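Local structure of lysyl oxidase (Pichia pastoris, 1W7C) at residues E67-T70 against Y71-D75; G217-V220 against S221-K224; F367-P371 against G372-P376; P520-P523 against G524-Y527. The protein is a copper- and topaquinone-dependent amine oxidase that probably oxidises primary amines, the side-chain amine of lysine among them, to aldehydes. One frame throughout, in Å; residues are numbered along the deposited sequence.

Contact 1. Residues E67-T70 against Y71-D75; sequences EALT and YLDED
With chi1 at -64°, Leu-72 swings CG anti to its carbonyl carbon and back over the preceding turn, where CG lies 3.2 Å from Ala-68 O. Leu-69 has much the same shape, chi1 -71° with an extended chi2, and its CD2 comes alongside Leu-72 CD1 at 4.4 Å, a loose apolar touch between branches three residues apart. The other side chains of this turn mostly graze backbone carbonyls: Tyr-71 CB passes 3.4 Å from Ala-68 O, and Asp-73 CB 3.3 Å from Leu-69 O.

Beneath them runs the i to i+4 ladder. Leu-72 N donates to Ala-68 O at 2.9 Å and Asp-73 N to Leu-69 O at 2.8 Å. The last rung, Glu-74 N to Thr-70 O at 2.9 Å, meets its carbonyl more obliquely, the donor 38° out of the carbonyl plane, as the chain begins to leave helical geometry.

The polar ends look outward for partners. Asp-73 OD2 forms a salt bridge with Arg-330, whose side chain also touches Leu-69 and Leu-72; Tyr-71 OH meets Thr-18 N, while Lys-17 makes a cation-pi contact with the ring. Leu-69 comes near a calcium site, its side chain about 5 Å from that of the ligand Asp-499. The arrangement is that of the C-terminal turn of an alpha-helix, here helix 65-73 laid by one side against strand 329-344.

Contact 2. Residues G217-V220 against S221-K224; sequences GRDV and SQWK
Val-220 CG1 sits over one face of the Trp-223 indole, 3.7 Å from the centroid of the six-membered ring and only 6° off its normal, a CH-pi contact of good geometry. At the ring edge, NE1 donates to Gly-217 O at 3.0 Å; the oxygen lies in the indole plane, whereas the nitrogen stands well above the plane of the carbonyl. One aromatic side chain is thus gripped in two directions by the loop that precedes it.

The 3-10 turn that brings these groups together, in the loop between strands 209-214 and 224-230, is held by i to i+3 main-chain bonds, Gln-222 N to Asp-219 O at 3.0 Å and Trp-223 N to Val-220 O, also 3.0 Å. On the outer side of the same turn, the Asp-219 side chain extends, CG anti to the backbone N (chi1 -179°), and OD1 takes two donors from the same face of the carboxylate: Ser-221 OG at 2.7 Å and, closing an Asx turn, Ser-221 N at 3.1 Å. Ser-221 OG in turn accepts from Gln-222 NE2 at 3.2 Å, the donor of a chain folded back at chi2. Farther out, Gly-217 N is held by Glu-130, and the indole packs on Met-215 and on Ala-141 and Lys-142 of helix 136-150. A leucine in place of Trp-223 would probably leave Gly-217 O without its side-chain donor and strip Val-220 CG1 of the flat surface beneath it.

The chemistry is divided: a buried indole whose N-H is satisfied by the backbone, beside a surface network in which the serine hydroxyl passes the amide's hydrogen bonding on to the carboxylate.

Contact 3. Residues F367-P371 against G372-P376; sequences FSLVP and GYDCP
Asp-374 reaches back to Val-370 and Leu-369, its CB 3.5 Å from Val-370 O and 3.9 Å from Leu-369 CD2. A chi1 of -77° sets CG anti to the carbonyl carbon, which aims the carboxylate at the backbone of the earlier residues; CG itself is 4.0 Å from Val-370 CB. At the tip, OD2 accepts from Val-370 N at 2.9 Å in an almost straight bond (172°), met on its anti side though 34° out of the carboxylate plane. A water placed to donate lies 2.9 Å from the same OD2. The other oxygen, OD1, forms a salt bridge with Arg-412 of the second subunit.

The main chain returns the grip. Val-370 O accepts from Asp-374 N at 2.9 Å, and from Tyr-373 N only weakly, so Val-370 and Asp-374 are tied by both N-H groups, one bonded to a carbonyl and the other to a carboxylate. Gly-372, with a positive phi, carries the chain round between them. Putting an alanine at Asp-374 would probably cost Val-370 N its acceptor and leave Arg-412 of the second subunit without this counter-charge inside a buried interface.

Beside the turn, Leu-369 CD1 rests 3.9 Å from Cys-375 SG, the sulfur in a disulfide with Cys-400 of strand 391-405. Leu-369 also shares backbone bonding with Leu-397 of that strand, while its side chain touches Tyr-381 of strand 380-388 and Ile-432 of strand 418-433. The loop between helix 358-361 and strand 380-388 is thereby pinned against three strands.

Contact 4. Residues P520-P523 against G524-Y527; sequences PWAP and GTVY
Trp-521 presents the edge of its six-membered ring to the face of Tyr-527 in an offset edge-to-face pair, the centroids 5.8 Å apart and the planes at 71°. The approach is off-centre, toward the phenol end: Trp-521 CZ3 lies 3.8 Å from Tyr-527 OH, which sits in the plane of the indole, and CH2 is 4.2 Å from Tyr-527 CZ. Trp-521 takes a chi1 of 44°, with CG between the backbone N and the carbonyl carbon, and this folds the indole under the turn to face the tyrosine. Tyr-519 joins the pair, stacked on the tryptophan and edge-to-face with the tyrosine.

Above the rings the chain reverses through a type II beta turn closed by Thr-525 N to Ala-522 O at 3.2 Å. Gly-524 occupies its third position, where a CB would clash with Pro-523 O. Across the turn, Ala-522 CB and Thr-525 CB stand 4.3 Å apart. A water donates to Ala-522 O at 2.8 Å; another donates to Pro-523 O and hydrogen-bonds Thr-525 OG1, 2.9 Å away.

Both rings hold the second subunit by their polar atoms, Trp-521 NE1 bonding to Asp-347 O and Tyr-527 OH to His-353 of that chain, and Arg-589 of the same neighbour makes a cation-pi contact with the tyrosine. The turn joins antiparallel strands 504-518 and 526-536 at the end of a long hairpin, an arm of the kind by which copper amine oxidase subunits embrace each other.

All four contacts are local, yet their settings differ. Contact 3 is buried within the enzyme domain and at the dimer interface, and its carboxylate meets a charge from the other subunit. Contact 4 shares that domain and also touches the second subunit, but on an arm, its centre about 63 Å from that of contact 3, and it relies on aromatic rings. Contact 1, partly buried, is the only alpha-helical one, with backbone bonds doing most of the work. Contact 2 lies at the surface in another family region, its centre about 81 Å from that of contact 4, and combines an indole contact with exposed polar groups.

Contact 1. Residues E67-T70 against Y71-D75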
loop_
_atom_site.group_PDB
_atom_site.type_symbol
_atom_site.label_atom_id
_atom_site.label_comp_id
_atom_site.label_asym_id
_atom_site.label_seq_id
_atom_site.Cartn_x
_atom_site.Cartn_y
_atom_site.Cartn_z
ATOM N N GLU A 67 -30.586 -10.515 18.218
ATOM C CA GLU A 67 -30.594 -11.737 19.040
ATOM C C GLU A 67 -29.167 -12.164 19.316
ATOM O O GLU A 67 -28.844 -12.626 20.415
ATOM C CB GLU A 67 -31.412 -12.891 18.416
ATOM C CG GLU A 67 -30.956 -13.406 17.060
ATOM C CD GLU A 67 -31.790 -14.588 16.548
ATOM O OE1 GLU A 67 -32.790 -14.981 17.220
ATOM O OE2 GLU A 67 -31.428 -15.140 15.481
ATOM N N ALA A 68 -28.263 -11.983 18.364
ATOM C CA ALA A 68 -26.859 -12.314 18.589
ATOM C C ALA A 68 -26.273 -11.427 19.671
ATOM O O ALA A 68 -25.547 -11.914 20.538
ATOM C CB ALA A 68 -26.072 -12.153 17.309
ATOM N N LEU A 69 -26.521 -10.118 19.582
ATOM C CA LEU A 69 -25.960 -9.207 20.571
ATOM C C LEU A 69 -26.518 -9.446 21.966
ATOM O O LEU A 69 -25.780 -9.371 22.943
ATOM C CB LEU A 69 -26.180 -7.753 20.146
ATOM C CG LEU A 69 -25.319 -7.305 18.943
ATOM C CD1 LEU A 69 -25.546 -5.841 18.732
ATOM C CD2 LEU A 69 -23.857 -7.565 19.117
ATOM N N THR A 70 -27.807 -9.784 22.069
ATOM C CA THR A 70 -28.405 -10.093 23.357
ATOM C C THR A 70 -27.691 -11.315 23.972
ATOM O O THR A 70 -27.369 -11.355 25.155
ATOM C CB THR A 70 -29.918 -10.311 23.208
ATOM O OG1 THR A 70 -30.517 -9.112 22.661
ATOM C CG2 THR A 70 -30.601 -10.484 24.549
ATOM N N TYR A 71 -27.406 -12.315 23.151
ATOM C CA TYR A 71 -26.638 -13.473 23.589
ATOM C C TYR A 71 -25.207 -13.114 24.019
ATOM O O TYR A 71 -24.742 -13.531 25.066
ATOM C CB TYR A 71 -26.616 -14.530 22.470
ATOM C CG TYR A 71 -25.682 -15.662 22.745
ATOM C CD1 TYR A 71 -25.941 -16.569 23.761
ATOM C CD2 TYR A 71 -24.545 -15.835 21.985
ATOM C CE1 TYR A 71 -25.088 -17.600 24.045
ATOM C CE2 TYR A 71 -23.678 -16.880 22.245
ATOM C CZ TYR A 71 -23.932 -17.746 23.287
ATOM O OH TYR A 71 -23.069 -18.747 23.525
ATOM N N LEU A 72 -24.495 -12.348 23.197
ATOM C CA LEU A 72 -23.096 -12.027 23.466
ATOM C C LEU A 72 -22.900 -11.114 24.650
ATOM O O LEU A 72 -21.929 -11.279 25.388
ATOM C CB LEU A 72 -22.459 -11.347 22.245
ATOM C CG LEU A 72 -22.374 -12.219 20.988
ATOM C CD1 LEU A 72 -21.887 -11.392 19.818
ATOM C CD2 LEU A 72 -21.477 -13.430 21.182
ATOM N N ASP A 73 -23.823 -10.160 24.818
ATOM C CA ASP A 73 -23.612 -9.018 25.704
ATOM C C ASP A 73 -24.544 -8.947 26.916
ATOM O O ASP A 73 -24.211 -8.282 27.893
ATOM C CB ASP A 73 -23.776 -7.712 24.928
ATOM C CG ASP A 73 -22.709 -7.478 23.910
ATOM O OD1 ASP A 73 -21.627 -8.154 23.933
ATOM O OD2 ASP A 73 -22.896 -6.566 23.096
ATOM N N GLU A 74 -25.711 -9.584 26.815
ATOM C CA GLU A 74 -26.798 -9.417 27.798
ATOM C C GLU A 74 -27.365 -10.749 28.305
ATOM O O GLU A 74 -28.512 -10.829 28.729
ATOM C CB GLU A 74 -27.914 -8.491 27.243
ATOM C CG GLU A 74 -27.418 -7.071 26.895
ATOM C CD GLU A 74 -28.476 -6.163 26.301
ATOM O OE1 GLU A 74 -29.668 -6.517 26.322
ATOM O OE2 GLU A 74 -28.108 -5.076 25.810
ATOM N N ASP A 75 -26.556 -11.800 28.291
ATOM C CA ASP A 75 -26.953 -13.078 28.916
ATOM C C ASP A 75 -28.205 -13.666 28.232
ATOM O O ASP A 75 -29.008 -14.325 28.859
ATOM C CB ASP A 75 -27.216 -12.917 30.426
ATOM C CG ASP A 75 -25.956 -12.579 31.231
ATOM O OD1 ASP A 75 -24.847 -12.953 30.834
ATOM O OD2 ASP A 75 -26.008 -11.900 32.275
#

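Contact 2. Residues G217-V220 against S221-K224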
loop_
_atom_site.group_PDB
_atom_site.type_symbol
_atom_site.label_atom_id
_atom_site.label_comp_id
_atom_site.label_asym_id
_atom_site.label_seq_id
_atom_site.Cartn_x
_atom_site.Cartn_y
_atom_site.Cartn_z
ATOM N N GLY A 217 -35.701 -22.954 -22.070
ATOM C CA GLY A 217 -36.592 -24.004 -21.608
ATOM C C GLY A 217 -35.860 -25.246 -21.140
ATOM O O GLY A 217 -34.664 -25.401 -21.355
ATOM N N ARG A 218 -36.616 -26.166 -20.543
ATOM C CA ARG A 218 -36.088 -27.373 -19.917
ATOM C C ARG A 218 -35.954 -28.555 -20.876
ATOM O O ARG A 218 -35.433 -29.578 -20.497
ATOM C CB ARG A 218 -37.006 -27.780 -18.757
ATOM C CG ARG A 218 -36.988 -26.800 -17.606
ATOM C CD ARG A 218 -37.634 -27.337 -16.351
ATOM N NE ARG A 218 -39.065 -27.615 -16.520
ATOM C CZ ARG A 218 -39.779 -28.349 -15.688
ATOM N NH1 ARG A 218 -39.196 -28.920 -14.636
ATOM N NH2 ARG A 218 -41.081 -28.508 -15.886
ATOM N N ASP A 219 -36.455 -28.406 -22.103
ATOM C CA ASP A 219 -36.372 -29.449 -23.127
ATOM C C ASP A 219 -35.216 -29.161 -24.078
ATOM O O ASP A 219 -35.313 -28.307 -24.981
ATOM C CB ASP A 219 -37.703 -29.516 -23.867
ATOM C CG ASP A 219 -37.740 -30.565 -24.936
ATOM O OD1 ASP A 219 -36.751 -31.318 -25.115
ATOM O OD2 ASP A 219 -38.753 -30.700 -25.647
ATOM N N VAL A 220 -34.105 -29.844 -23.858
ATOM C CA VAL A 220 -32.892 -29.569 -24.627
ATOM C C VAL A 220 -33.029 -29.910 -26.112
ATOM O O VAL A 220 -32.266 -29.409 -26.921
ATOM C CB VAL A 220 -31.651 -30.281 -24.045
ATOM C CG1 VAL A 220 -31.413 -29.847 -22.612
ATOM C CG2 VAL A 220 -31.778 -31.799 -24.138
ATOM N N SER A 221 -33.999 -30.759 -26.475
ATOM C CA SER A 221 -34.242 -31.044 -27.885
ATOM C C SER A 221 -34.634 -29.791 -28.661
ATOM O O SER A 221 -34.527 -29.776 -29.878
ATOM C CB SER A 221 -35.313 -32.145 -28.052
ATOM O OG SER A 221 -36.609 -31.651 -27.786
ATOM N N GLN A 222 -35.077 -28.745 -27.965
ATOM C CA GLN A 222 -35.473 -27.494 -28.621
ATOM C C GLN A 222 -34.351 -26.469 -28.654
ATOM O O GLN A 222 -34.479 -25.439 -29.319
ATOM C CB GLN A 222 -36.692 -26.879 -27.919
ATOM C CG GLN A 222 -37.920 -27.800 -27.845
ATOM C CD GLN A 222 -38.388 -28.254 -29.201
ATOM O OE1 GLN A 222 -38.841 -27.438 -30.007
ATOM N NE2 GLN A 222 -38.278 -29.555 -29.470
ATOM N N TRP A 223 -33.250 -26.749 -27.963
ATOM C CA TRP A 223 -32.104 -25.843 -27.973
ATOM C C TRP A 223 -31.483 -25.852 -29.366
ATOM O O TRP A 223 -31.497 -26.876 -30.054
ATOM C CB TRP A 223 -31.077 -26.268 -26.941
ATOM C CG TRP A 223 -31.529 -26.106 -25.518
ATOM C CD1 TRP A 223 -32.782 -25.768 -25.065
ATOM C CD2 TRP A 223 -30.727 -26.295 -24.350
ATOM N NE1 TRP A 223 -32.789 -25.715 -23.694
ATOM C CE2 TRP A 223 -31.534 -26.011 -23.230
ATOM C CE3 TRP A 223 -29.388 -26.630 -24.139
ATOM C CZ2 TRP A 223 -31.057 -26.093 -21.937
ATOM C CZ3 TRP A 223 -28.922 -26.708 -22.864
ATOM C CH2 TRP A 223 -29.749 -26.428 -21.780
ATOM N N LYS A 224 -30.965 -24.706 -29.785
ATOM C CA LYS A 224 -30.496 -24.523 -31.154
ATOM C C LYS A 224 -29.264 -23.626 -31.187
ATOM O O LYS A 224 -29.238 -22.584 -30.547
ATOM C CB LYS A 224 -31.597 -23.890 -32.041
ATOM C CG LYS A 224 -32.606 -24.892 -32.623
#

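Contact 3. Residues F367-P371 against G372-P376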
loop_
_atom_site.group_PDB
_atom_site.type_symbol
_atom_site.label_atom_id
_atom_site.label_comp_id
_atom_site.label_asym_id
_atom_site.label_seq_id
_atom_site.Cartn_x
_atom_site.Cartn_y
_atom_site.Cartn_z
ATOM N N PHE A 367 -9.279 -25.107 -2.647
ATOM C CA PHE A 367 -8.189 -26.025 -2.316
ATOM C C PHE A 367 -7.505 -25.667 -1.014
ATOM O O PHE A 367 -7.655 -24.570 -0.503
ATOM C CB PHE A 367 -7.101 -25.983 -3.393
ATOM C CG PHE A 367 -7.565 -26.332 -4.782
ATOM C CD1 PHE A 367 -8.054 -25.347 -5.638
ATOM C CD2 PHE A 367 -7.408 -27.631 -5.270
ATOM C CE1 PHE A 367 -8.435 -25.657 -6.926
ATOM C CE2 PHE A 367 -7.784 -27.951 -6.571
ATOM C CZ PHE A 367 -8.285 -26.965 -7.405
ATOM N N SER A 368 -6.703 -26.597 -0.510
ATOM C CA SER A 368 -5.868 -26.381 0.679
ATOM C C SER A 368 -4.724 -25.396 0.372
ATOM O O SER A 368 -4.297 -25.249 -0.785
ATOM C CB SER A 368 -5.259 -27.706 1.147
ATOM O OG SER A 368 -6.246 -28.614 1.564
ATOM N N LEU A 369 -4.209 -24.781 1.433
ATOM C CA LEU A 369 -2.984 -23.976 1.414
ATOM C C LEU A 369 -1.755 -24.890 1.375
ATOM O O LEU A 369 -1.737 -25.942 1.989
ATOM C CB LEU A 369 -2.928 -23.093 2.667
ATOM C CG LEU A 369 -3.982 -22.024 2.766
ATOM C CD1 LEU A 369 -4.171 -21.570 4.200
ATOM C CD2 LEU A 369 -3.640 -20.884 1.879
ATOM N N VAL A 370 -0.720 -24.443 0.667
ATOM C CA VAL A 370 0.577 -25.152 0.585
ATOM C C VAL A 370 1.449 -24.678 1.728
ATOM O O VAL A 370 1.893 -23.529 1.736
ATOM C CB VAL A 370 1.263 -24.886 -0.741
ATOM C CG1 VAL A 370 2.597 -25.591 -0.781
ATOM C CG2 VAL A 370 0.320 -25.309 -1.934
ATOM N N PRO A 371 1.717 -25.547 2.698
ATOM C CA PRO A 371 2.549 -25.157 3.836
ATOM C C PRO A 371 3.911 -24.610 3.406
ATOM O O PRO A 371 4.496 -25.073 2.418
ATOM C CB PRO A 371 2.732 -26.489 4.626
ATOM C CG PRO A 371 1.497 -27.260 4.283
ATOM C CD PRO A 371 1.261 -26.953 2.836
ATOM N N GLY A 372 4.402 -23.638 4.167
ATOM C CA GLY A 372 5.712 -23.045 3.972
ATOM C C GLY A 372 5.754 -21.992 2.886
ATOM O O GLY A 372 6.580 -21.081 2.965
ATOM N N TYR A 373 4.879 -22.101 1.885
ATOM C CA TYR A 373 4.900 -21.240 0.721
ATOM C C TYR A 373 3.722 -20.273 0.714
ATOM O O TYR A 373 3.877 -19.065 0.582
ATOM C CB TYR A 373 4.908 -22.086 -0.550
ATOM C CG TYR A 373 6.242 -22.772 -0.771
ATOM C CD1 TYR A 373 6.543 -23.972 -0.154
ATOM C CD2 TYR A 373 7.228 -22.172 -1.554
ATOM C CE1 TYR A 373 7.778 -24.560 -0.328
ATOM C CE2 TYR A 373 8.474 -22.772 -1.747
ATOM C CZ TYR A 373 8.736 -23.962 -1.116
ATOM O OH TYR A 373 9.921 -24.635 -1.280
ATOM N N ASP A 374 2.523 -20.812 0.854
ATOM C CA ASP A 374 1.340 -19.971 0.911
ATOM C C ASP A 374 1.242 -19.191 2.225
ATOM O O ASP A 374 0.681 -18.088 2.230
ATOM C CB ASP A 374 0.053 -20.761 0.698
ATOM C CG ASP A 374 -0.205 -21.131 -0.743
ATOM O OD1 ASP A 374 0.302 -20.472 -1.682
ATOM O OD2 ASP A 374 -0.940 -22.120 -0.991
ATOM N N CYS A 375 1.709 -19.793 3.304
ATOM C CA CYS A 375 1.810 -19.181 4.622
ATOM C C CYS A 375 3.176 -19.503 5.168
ATOM O O CYS A 375 3.766 -20.567 4.830
ATOM C CB CYS A 375 0.739 -19.743 5.579
ATOM S SG CYS A 375 -0.965 -19.517 4.993
ATOM N N PRO A 376 3.717 -18.677 6.051
ATOM C CA PRO A 376 4.977 -19.050 6.714
ATOM C C PRO A 376 4.871 -20.350 7.494
ATOM O O PRO A 376 3.806 -20.828 7.901
ATOM C CB PRO A 376 5.256 -17.855 7.649
ATOM C CG PRO A 376 4.435 -16.732 7.088
ATOM C CD PRO A 376 3.235 -17.366 6.509
HETATM O O HOH W 1 -3.703 -22.171 -1.942
#

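Contact 4. Residues P520-P523 against G524-Y527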
loop_
_atom_site.group_PDB
_atom_site.type_symbol
_atom_site.label_atom_id
_atom_site.label_comp_id
_atom_site.label_asym_id
_atom_site.label_seq_id
_atom_site.Cartn_x
_atom_site.Cartn_y
_atom_site.Cartn_z
ATOM N N PRO A 520 -6.569 37.802 12.921
ATOM C CA PRO A 520 -6.643 38.980 13.797
ATOM C C PRO A 520 -5.280 39.570 14.146
ATOM O O PRO A 520 -5.190 40.779 14.414
ATOM C CB PRO A 520 -7.353 38.443 15.050
ATOM C CG PRO A 520 -7.190 36.968 15.006
ATOM C CD PRO A 520 -7.154 36.603 13.559
ATOM N N TRP A 521 -4.237 38.745 14.086
ATOM C CA TRP A 521 -2.891 39.197 14.406
ATOM C C TRP A 521 -2.138 39.787 13.211
ATOM O O TRP A 521 -1.008 40.260 13.363
ATOM C CB TRP A 521 -2.085 38.082 15.076
ATOM C CG TRP A 521 -2.201 36.704 14.441
ATOM C CD1 TRP A 521 -2.918 35.641 14.907
ATOM C CD2 TRP A 521 -1.555 36.260 13.244
ATOM N NE1 TRP A 521 -2.740 34.556 14.080
ATOM C CE2 TRP A 521 -1.915 34.910 13.051
ATOM C CE3 TRP A 521 -0.685 36.860 12.329
ATOM C CZ2 TRP A 521 -1.474 34.172 11.959
ATOM C CZ3 TRP A 521 -0.233 36.124 11.260
ATOM C CH2 TRP A 521 -0.645 34.807 11.070
ATOM N N ALA A 522 -2.740 39.772 12.029
ATOM C CA ALA A 522 -2.173 40.506 10.901
ATOM C C ALA A 522 -3.277 41.127 10.062
ATOM O O ALA A 522 -3.565 40.665 8.966
ATOM C CB ALA A 522 -1.279 39.607 10.051
ATOM N N PRO A 523 -3.924 42.176 10.572
ATOM C CA PRO A 523 -5.097 42.727 9.890
ATOM C C PRO A 523 -4.766 43.174 8.472
ATOM O O PRO A 523 -3.727 43.801 8.246
ATOM C CB PRO A 523 -5.489 43.935 10.757
ATOM C CG PRO A 523 -4.843 43.683 12.085
ATOM C CD PRO A 523 -3.607 42.908 11.812
ATOM N N GLY A 524 -5.618 42.804 7.526
ATOM C CA GLY A 524 -5.499 43.252 6.155
ATOM C C GLY A 524 -4.652 42.350 5.260
ATOM O O GLY A 524 -4.637 42.537 4.050
ATOM N N THR A 525 -3.945 41.381 5.844
ATOM C CA THR A 525 -3.059 40.514 5.079
ATOM C C THR A 525 -3.783 39.194 4.798
ATOM O O THR A 525 -4.113 38.434 5.722
ATOM C CB THR A 525 -1.737 40.256 5.871
ATOM O OG1 THR A 525 -1.045 41.485 6.092
ATOM C CG2 THR A 525 -0.716 39.427 5.076
ATOM N N VAL A 526 -4.017 38.908 3.519
ATOM C CA VAL A 526 -4.683 37.665 3.118
ATOM C C VAL A 526 -3.663 36.551 3.002
ATOM O O VAL A 526 -2.601 36.737 2.413
ATOM C CB VAL A 526 -5.427 37.810 1.793
ATOM C CG1 VAL A 526 -6.085 36.517 1.411
ATOM C CG2 VAL A 526 -6.469 38.874 1.932
ATOM N N TYR A 527 -3.980 35.420 3.616
ATOM C CA TYR A 527 -3.172 34.201 3.551
ATOM C C TYR A 527 -4.009 33.128 2.863
ATOM O O TYR A 527 -5.186 32.951 3.171
ATOM C CB TYR A 527 -2.848 33.677 4.956
ATOM C CG TYR A 527 -1.718 34.386 5.694
ATOM C CD1 TYR A 527 -1.897 35.651 6.226
ATOM C CD2 TYR A 527 -0.487 33.781 5.876
ATOM C CE1 TYR A 527 -0.857 36.282 6.926
ATOM C CE2 TYR A 527 0.555 34.409 6.572
ATOM C CZ TYR A 527 0.350 35.639 7.118
ATOM O OH TYR A 527 1.367 36.264 7.782
HETATM O O HOH W 2 -3.856 38.010 8.219
HETATM O O HOH W 3 -1.127 43.036 8.521
#